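Local coordinates for sortase family protein (Streptococcus agalactiae, PDB 4D7W) that probably acts as a class C sortase, a cysteine transpeptidase that helps assemble type 2b pili on the surface of this Gram-positive bacterium, at residues R26-Y30 and D50-L55; Y8-V12 and A56-T60. All blocks are in the same frame, centred on the assembly; numbering follows the deposited sequence.

Contact 1 (R26-Y30 and D50-L55)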
ATOM      1  N   ARG A  26      -3.485  -1.110 -17.235  1.00 30.20           N
ATOM      2  CA  ARG A  26      -3.893   0.237 -16.832  1.00 29.23           C
ATOM      3  C   ARG A  26      -3.154   0.721 -15.581  1.00 28.08           C
ATOM      4  O   ARG A  26      -2.811   1.898 -15.460  1.00 28.20           O
ATOM      5  CB  ARG A  26      -5.402   0.284 -16.582  1.00 30.91           C
ATOM      6  CG  ARG A  26      -6.259   0.181 -17.850  1.00 34.46           C
ATOM      7  CD  ARG A  26      -7.717   0.552 -17.541  1.00 38.73           C
ATOM      8  NE  ARG A  26      -7.868   1.995 -17.327  1.00 41.79           N
ATOM      9  CZ  ARG A  26      -8.294   2.561 -16.192  1.00 50.25           C
ATOM     10  NH1 ARG A  26      -8.627   1.812 -15.146  1.00 44.87           N
ATOM     11  NH2 ARG A  26      -8.393   3.887 -16.107  1.00 54.57           N
ATOM     12  N   ALA A  27      -2.926  -0.185 -14.646  1.00 27.58           N
ATOM     13  CA  ALA A  27      -2.241   0.202 -13.407  1.00 26.54           C
ATOM     14  C   ALA A  27      -0.775   0.475 -13.702  1.00 27.20           C
ATOM     15  O   ALA A  27      -0.203   1.404 -13.169  1.00 27.96           O
ATOM     16  CB  ALA A  27      -2.398  -0.877 -12.344  1.00 29.98           C
ATOM     17  N   LYS A  28      -0.187  -0.301 -14.611  1.00 33.54           N
ATOM     18  CA  LYS A  28       1.191  -0.054 -15.015  1.00 30.72           C
ATOM     19  C   LYS A  28       1.321   1.279 -15.722  1.00 33.40           C
ATOM     20  O   LYS A  28       2.250   2.044 -15.477  1.00 34.28           O
ATOM     21  CB  LYS A  28       1.697  -1.179 -15.909  1.00 36.68           C
ATOM     22  CG  LYS A  28       1.810  -2.502 -15.193  1.00 36.09           C
ATOM     23  CD  LYS A  28       2.497  -3.510 -16.096  1.00 40.16           C
ATOM     24  CE  LYS A  28       2.699  -4.818 -15.385  1.00 45.04           C
ATOM     25  NZ  LYS A  28       3.339  -5.779 -16.333  1.00 55.89           N
ATOM     26  N   GLU A  29       0.390   1.558 -16.617  1.00 36.82           N
ATOM     27  CA  GLU A  29       0.395   2.826 -17.314  1.00 35.61           C
ATOM     28  C   GLU A  29       0.290   3.960 -16.295  1.00 33.47           C
ATOM     29  O   GLU A  29       1.021   4.942 -16.363  1.00 33.69           O
ATOM     30  CB  GLU A  29      -0.753   2.890 -18.313  1.00 38.39           C
ATOM     31  CG  GLU A  29      -0.591   3.963 -19.331  1.00 42.44           C
ATOM     32  CD  GLU A  29       0.570   3.688 -20.267  1.00 49.75           C
ATOM     33  OE1 GLU A  29       1.075   2.540 -20.290  1.00 54.00           O
ATOM     34  OE2 GLU A  29       0.974   4.623 -20.985  1.00 52.66           O
ATOM     35  N   TYR A  30      -0.628   3.808 -15.349  1.00 30.19           N
ATOM     36  CA  TYR A  30      -0.799   4.790 -14.287  1.00 27.68           C
ATOM     37  C   TYR A  30       0.510   5.056 -13.546  1.00 30.23           C
ATOM     38  O   TYR A  30       0.926   6.201 -13.399  1.00 32.78           O
ATOM     39  CB  TYR A  30      -1.864   4.310 -13.317  1.00 25.47           C
ATOM     40  CG  TYR A  30      -2.186   5.279 -12.197  1.00 33.81           C
ATOM     41  CD1 TYR A  30      -3.188   6.242 -12.346  1.00 32.80           C
ATOM     42  CD2 TYR A  30      -1.519   5.207 -10.977  1.00 34.57           C
ATOM     43  CE1 TYR A  30      -3.509   7.111 -11.317  1.00 32.70           C
ATOM     44  CE2 TYR A  30      -1.828   6.072  -9.937  1.00 32.94           C
ATOM     45  CZ  TYR A  30      -2.827   7.024 -10.113  1.00 34.50           C
ATOM     46  OH  TYR A  30      -3.128   7.882  -9.082  1.00 35.70           O
ATOM     47  N   ASP A  50      -9.504   9.045 -11.808  1.00 34.02           N
ATOM     48  CA  ASP A  50      -8.665   8.051 -12.465  1.00 32.93           C
ATOM     49  C   ASP A  50      -8.149   7.043 -11.438  1.00 32.06           C
ATOM     50  O   ASP A  50      -8.210   5.825 -11.633  1.00 30.30           O
ATOM     51  CB  ASP A  50      -7.484   8.714 -13.179  1.00 36.18           C
ATOM     52  CG  ASP A  50      -6.648   7.709 -13.986  1.00 46.12           C
ATOM     53  OD1 ASP A  50      -7.178   6.625 -14.348  1.00 43.97           O
ATOM     54  OD2 ASP A  50      -5.463   8.007 -14.271  1.00 46.48           O
ATOM     55  N   TYR A  51      -7.629   7.572 -10.338  1.00 28.62           N
ATOM     56  CA  TYR A  51      -7.114   6.745  -9.248  1.00 28.13           C
ATOM     57  C   TYR A  51      -8.154   5.733  -8.758  1.00 28.71           C
ATOM     58  O   TYR A  51      -7.861   4.549  -8.645  1.00 29.18           O
ATOM     59  CB  TYR A  51      -6.651   7.646  -8.107  1.00 24.73           C
ATOM     60  CG  TYR A  51      -6.359   6.933  -6.798  1.00 26.79           C
ATOM     61  CD1 TYR A  51      -5.343   5.996  -6.710  1.00 26.57           C
ATOM     62  CD2 TYR A  51      -7.078   7.220  -5.651  1.00 28.41           C
ATOM     63  CE1 TYR A  51      -5.057   5.345  -5.517  1.00 30.63           C
ATOM     64  CE2 TYR A  51      -6.797   6.563  -4.438  1.00 22.87           C
ATOM     65  CZ  TYR A  51      -5.788   5.635  -4.386  1.00 27.49           C
ATOM     66  OH  TYR A  51      -5.498   4.979  -3.207  1.00 29.87           O
ATOM     67  N   ASN A  52      -9.378   6.183  -8.496  1.00 29.34           N
ATOM     68  CA  ASN A  52     -10.397   5.274  -7.985  1.00 29.74           C
ATOM     69  C   ASN A  52     -10.752   4.139  -8.943  1.00 32.66           C
ATOM     70  O   ASN A  52     -11.231   3.087  -8.516  1.00 31.83           O
ATOM     71  CB  ASN A  52     -11.664   6.047  -7.614  1.00 33.69           C
ATOM     72  CG  ASN A  52     -11.487   6.862  -6.350  1.00 40.22           C
ATOM     73  OD1 ASN A  52     -10.643   6.544  -5.511  1.00 44.42           O
ATOM     74  ND2 ASN A  52     -12.284   7.912  -6.202  1.00 41.47           N
ATOM     75  N   SER A  53     -10.505   4.345 -10.232  1.00 33.73           N
ATOM     76  CA  SER A  53     -10.772   3.313 -11.227  1.00 32.02           C
ATOM     77  C   SER A  53      -9.627   2.317 -11.345  1.00 34.98           C
ATOM     78  O   SER A  53      -9.753   1.320 -12.057  1.00 37.66           O
ATOM     79  CB  SER A  53     -11.015   3.943 -12.599  1.00 34.07           C
ATOM     80  OG  SER A  53      -9.790   4.424 -13.144  1.00 40.56           O
ATOM     81  N   GLN A  54      -8.485   2.601 -10.711  1.00 29.47           N
ATOM     82  CA  GLN A  54      -7.340   1.708 -10.879  1.00 23.78           C
ATOM     83  C   GLN A  54      -7.452   0.551  -9.899  1.00 26.41           C
ATOM     84  O   GLN A  54      -7.844   0.753  -8.760  1.00 27.83           O
ATOM     85  CB  GLN A  54      -6.008   2.460 -10.683  1.00 26.33           C
ATOM     86  CG  GLN A  54      -5.779   3.575 -11.700  1.00 27.92           C
ATOM     87  CD  GLN A  54      -5.522   3.038 -13.110  1.00 28.09           C
ATOM     88  OE1 GLN A  54      -5.162   1.876 -13.276  1.00 33.47           O
ATOM     89  NE2 GLN A  54      -5.706   3.883 -14.119  1.00 30.67           N
ATOM     90  N   LEU A  55      -7.111  -0.654 -10.353  1.00 24.81           N
ATOM     91  CA  LEU A  55      -7.095  -1.860  -9.516  1.00 27.68           C
ATOM     92  C   LEU A  55      -8.445  -2.098  -8.833  1.00 37.55           C
ATOM     93  O   LEU A  55      -8.505  -2.573  -7.703  1.00 44.12           O
ATOM     94  CB  LEU A  55      -5.975  -1.766  -8.463  1.00 24.94           C
ATOM     95  CG  LEU A  55      -4.578  -1.677  -9.083  1.00 28.65           C
ATOM     96  CD1 LEU A  55      -3.512  -1.619  -7.989  1.00 30.67           C
ATOM     97  CD2 LEU A  55      -4.365  -2.865  -9.982  1.00 25.28           C
TER
HETATM   98  O   HOH W   1      -8.697  -0.696 -14.540  1.00 34.06           O
HETATM   99  O   HOH W   2      -4.280   3.971 -16.613  1.00 34.92           O
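Tyr30, Gln54 and Arg26 give up some 80 to 90 Å² each to this contact, and all three point CA-to-CB toward the opposite segment. The Tyr30 ring lies against the aliphatic part of Gln54: Gln54 CG sits 4.2 Å from the ring centroid and 28° off the normal, a CH-pi contact over the face. Asp50 OD2 meets the same ring at its edge, 3.5 Å from Tyr30 CD1, and Tyr30 OH reaches to 3.7 Å from Tyr51 CB.

The amide of Gln54 turns to polar work. Gln54 NE2 donates to Asp50 OD1 at 3.1 Å (154°), so the side chain is braced within its own segment, and water 2 lies 2.9 Å from Gln54 NE2 and 2.8 Å from Arg26 O, bridging the two. Helix 17-31 thus lies against helix 45-52 and the turn that follows, in the helical N-terminal region that class C sortases pack beside the sortase beta-barrel. Outside the two segments Met43 and Leu98 add to the packing round Tyr30, while the hydroxyl of Tyr51 bonds His92 and Gly80, tying this helical layer to the barrel.

Arg26 lies across Gln54, its guanidinium face over NE2. Its direct polar contacts are long or weak: a salt bridge from Arg26 NH2 to Asp50 OD1 (3.5 Å) and weak hydrogen bonds from Arg26 NH2 to Ser53 OG and from Arg26 NH1 to Ser53 O, both 3.3 Å. The shortest is Arg26 NH1 to water 1, 2.6 Å. Ser53 OG itself donates to Asp50 O at 2.6 Å. Beyond Gln54, Leu55 CD2 packs on Ala27 CB at 3.7 Å.

Contact 2 (Y8-V12 and A56-T60)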
ATOM      1  N   TYR A   8     -12.954 -10.824  -2.056  1.00 39.70           N
ATOM      2  CA  TYR A   8     -12.073 -10.324  -3.097  1.00 38.76           C
ATOM      3  C   TYR A   8     -11.454 -11.470  -3.883  1.00 42.63           C
ATOM      4  O   TYR A   8     -11.447 -11.462  -5.117  1.00 41.51           O
ATOM      5  CB  TYR A   8     -10.977  -9.459  -2.494  1.00 33.35           C
ATOM      6  CG  TYR A   8      -9.946  -8.998  -3.502  1.00 32.79           C
ATOM      7  CD1 TYR A   8     -10.101  -7.806  -4.197  1.00 30.91           C
ATOM      8  CD2 TYR A   8      -8.803  -9.764  -3.746  1.00 34.90           C
ATOM      9  CE1 TYR A   8      -9.148  -7.387  -5.112  1.00 34.91           C
ATOM     10  CE2 TYR A   8      -7.845  -9.353  -4.655  1.00 34.25           C
ATOM     11  CZ  TYR A   8      -8.020  -8.175  -5.340  1.00 32.72           C
ATOM     12  OH  TYR A   8      -7.058  -7.788  -6.254  1.00 32.71           O
ATOM     13  N   GLN A   9     -10.928 -12.451  -3.157  1.00 46.25           N
ATOM     14  CA  GLN A   9     -10.334 -13.631  -3.782  1.00 48.67           C
ATOM     15  C   GLN A   9     -11.341 -14.332  -4.683  1.00 45.28           C
ATOM     16  O   GLN A   9     -11.037 -14.656  -5.832  1.00 43.18           O
ATOM     17  CB  GLN A   9      -9.824 -14.610  -2.726  1.00 51.93           C
ATOM     18  CG  GLN A   9      -8.609 -14.129  -1.957  1.00 55.87           C
ATOM     19  CD  GLN A   9      -8.202 -15.098  -0.856  1.00 62.62           C
ATOM     20  OE1 GLN A   9      -8.993 -15.933  -0.422  1.00 63.97           O
ATOM     21  NE2 GLN A   9      -6.962 -14.985  -0.398  1.00 66.85           N
ATOM     22  N   ASP A  10     -12.539 -14.563  -4.150  1.00 40.41           N
ATOM     23  CA  ASP A  10     -13.579 -15.261  -4.888  1.00 41.80           C
ATOM     24  C   ASP A  10     -13.943 -14.529  -6.175  1.00 48.69           C
ATOM     25  O   ASP A  10     -14.198 -15.147  -7.204  1.00 53.63           O
ATOM     26  CB  ASP A  10     -14.819 -15.452  -4.002  1.00 45.79           C
ATOM     27  CG  ASP A  10     -14.589 -16.480  -2.911  1.00 48.47           C
ATOM     28  OD1 ASP A  10     -13.519 -17.128  -2.934  1.00 47.96           O
ATOM     29  OD2 ASP A  10     -15.472 -16.662  -2.051  1.00 57.69           O
ATOM     30  N   ARG A  11     -13.954 -13.207  -6.121  1.00 45.66           N
ATOM     31  CA  ARG A  11     -14.276 -12.424  -7.298  1.00 45.03           C
ATOM     32  C   ARG A  11     -13.190 -12.583  -8.358  1.00 42.12           C
ATOM     33  O   ARG A  11     -13.472 -12.826  -9.530  1.00 39.30           O
ATOM     34  CB  ARG A  11     -14.432 -10.965  -6.926  1.00 45.14           C
ATOM     35  CG  ARG A  11     -14.926 -10.117  -8.046  1.00 52.00           C
ATOM     36  CD  ARG A  11     -16.353  -9.754  -7.790  1.00 62.64           C
ATOM     37  NE  ARG A  11     -16.759  -8.615  -8.595  1.00 63.55           N
ATOM     38  CZ  ARG A  11     -17.972  -8.082  -8.552  1.00 62.07           C
ATOM     39  NH1 ARG A  11     -18.887  -8.601  -7.745  1.00 59.57           N
ATOM     40  NH2 ARG A  11     -18.266  -7.039  -9.315  1.00 63.81           N
ATOM     41  N   VAL A  12     -11.942 -12.458  -7.931  1.00 35.74           N
ATOM     42  CA  VAL A  12     -10.822 -12.621  -8.840  1.00 37.32           C
ATOM     43  C   VAL A  12     -10.823 -13.999  -9.509  1.00 42.88           C
ATOM     44  O   VAL A  12     -10.425 -14.120 -10.664  1.00 41.39           O
ATOM     45  CB  VAL A  12      -9.483 -12.388  -8.116  1.00 36.00           C
ATOM     46  CG1 VAL A  12      -8.306 -12.643  -9.050  1.00 36.79           C
ATOM     47  CG2 VAL A  12      -9.416 -10.974  -7.588  1.00 34.67           C
ATOM     48  N   ALA A  56      -9.525  -1.744  -9.515  1.00 31.46           N
ATOM     49  CA  ALA A  56     -10.853  -1.848  -8.932  1.00 29.58           C
ATOM     50  C   ALA A  56     -11.620  -2.959  -9.617  1.00 37.18           C
ATOM     51  O   ALA A  56     -11.746  -2.943 -10.841  1.00 35.53           O
ATOM     52  CB  ALA A  56     -11.607  -0.509  -9.058  1.00 24.78           C
ATOM     53  N   ILE A  57     -12.113  -3.933  -8.850  1.00 35.00           N
ATOM     54  CA  ILE A  57     -12.930  -4.998  -9.447  1.00 33.16           C
ATOM     55  C   ILE A  57     -14.363  -4.999  -8.919  1.00 37.10           C
ATOM     56  O   ILE A  57     -15.150  -5.887  -9.260  1.00 40.36           O
ATOM     57  CB  ILE A  57     -12.339  -6.384  -9.199  1.00 33.58           C
ATOM     58  CG1 ILE A  57     -12.473  -6.757  -7.723  1.00 32.80           C
ATOM     59  CG2 ILE A  57     -10.881  -6.448  -9.674  1.00 33.56           C
ATOM     60  CD1 ILE A  57     -11.878  -8.120  -7.408  1.00 33.88           C
ATOM     61  N   ASP A  58     -14.691  -4.017  -8.082  1.00 35.00           N
ATOM     62  CA  ASP A  58     -16.049  -3.835  -7.573  1.00 33.88           C
ATOM     63  C   ASP A  58     -16.122  -2.443  -6.986  1.00 34.68           C
ATOM     64  O   ASP A  58     -15.192  -1.674  -7.137  1.00 38.75           O
ATOM     65  CB  ASP A  58     -16.426  -4.911  -6.535  1.00 39.57           C
ATOM     66  CG  ASP A  58     -15.446  -4.987  -5.351  1.00 49.26           C
ATOM     67  OD1 ASP A  58     -14.904  -3.946  -4.917  1.00 48.69           O
ATOM     68  OD2 ASP A  58     -15.222  -6.108  -4.847  1.00 56.06           O
ATOM     69  N   LYS A  59     -17.206  -2.116  -6.297  1.00 32.89           N
ATOM     70  CA  LYS A  59     -17.356  -0.756  -5.788  1.00 40.77           C
ATOM     71  C   LYS A  59     -16.822  -0.528  -4.363  1.00 39.68           C
ATOM     72  O   LYS A  59     -17.047   0.532  -3.778  1.00 42.73           O
ATOM     73  CB  LYS A  59     -18.829  -0.348  -5.842  1.00 46.17           C
ATOM     74  CG  LYS A  59     -19.347  -0.144  -7.263  1.00 56.01           C
ATOM     75  CD  LYS A  59     -20.584   0.735  -7.274  1.00 63.81           C
ATOM     76  CE  LYS A  59     -20.907   1.200  -8.682  1.00 70.38           C
ATOM     77  NZ  LYS A  59     -21.654   2.498  -8.694  1.00 74.66           N
ATOM     78  N   THR A  60     -16.105  -1.505  -3.818  1.00 35.46           N
ATOM     79  CA  THR A  60     -15.686  -1.449  -2.418  1.00 37.33           C
ATOM     80  C   THR A  60     -14.404  -0.647  -2.171  1.00 39.51           C
ATOM     81  O   THR A  60     -14.120  -0.283  -1.041  1.00 43.15           O
ATOM     82  CB  THR A  60     -15.462  -2.857  -1.855  1.00 39.20           C
ATOM     83  OG1 THR A  60     -14.227  -3.375  -2.351  1.00 40.31           O
ATOM     84  CG2 THR A  60     -16.579  -3.787  -2.281  1.00 47.90           C
TER
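Ile57 pushes its side chain toward helix 3-13, where CD1 meets three residues: Tyr8 CE1 at 3.6 Å, Val12 CG2 at 3.8 Å and Arg11 CG at 3.7 Å. Their positions, three and four residues apart along the helix, put them on one side of it, and Val12 N bonded to Tyr8 O at 3.0 Å confirms the regular turn beneath. Ile57 accordingly has more area covered than any other residue here, 98 Å² of it.

The polar part is looser. Arg11 extends along the loop and shares Ile57 O between NE (3.2 Å) and NH2 (3.3 Å), but angles below 130° make both hydrogen bonds weak. One face of its guanidinium rests over Asp58 CB, 4.0 Å from NH2. Asp58 OD1 instead turns to its own loop: it accepts from Thr60 N at 2.9 Å, forming an Asx turn, and from Thr60 OG1 at 2.7 Å.

Beyond the pair, Tyr8 OH bonds Leu138 N and Ile57 also touches Met15 and Leu138, so helix 3-13 lies against both the loop leading into strand 62-68 and the connection between strands 132-137 and 140-152.

Contacts 1 and 2 share one connecting chain: Leu55 ends the second segment of contact 1 and Ala56 begins that of contact 2, so residues 50-60 pass from helix 45-52 toward strand 62-68 while meeting two successive N-terminal helices, 17-31 and then 3-13. Their centres lie about 15 Å apart, and along the chain contact 1 is nested inside the loop that contact 2 closes; apart from this adjoining chain the two do not touch. The centres of contacts 1 and 2 lie about 14 and 17 Å from the centre of the chain. Neither includes a known catalytic residue; in sortases the catalytic histidine, cysteine and arginine belong to the barrel itself.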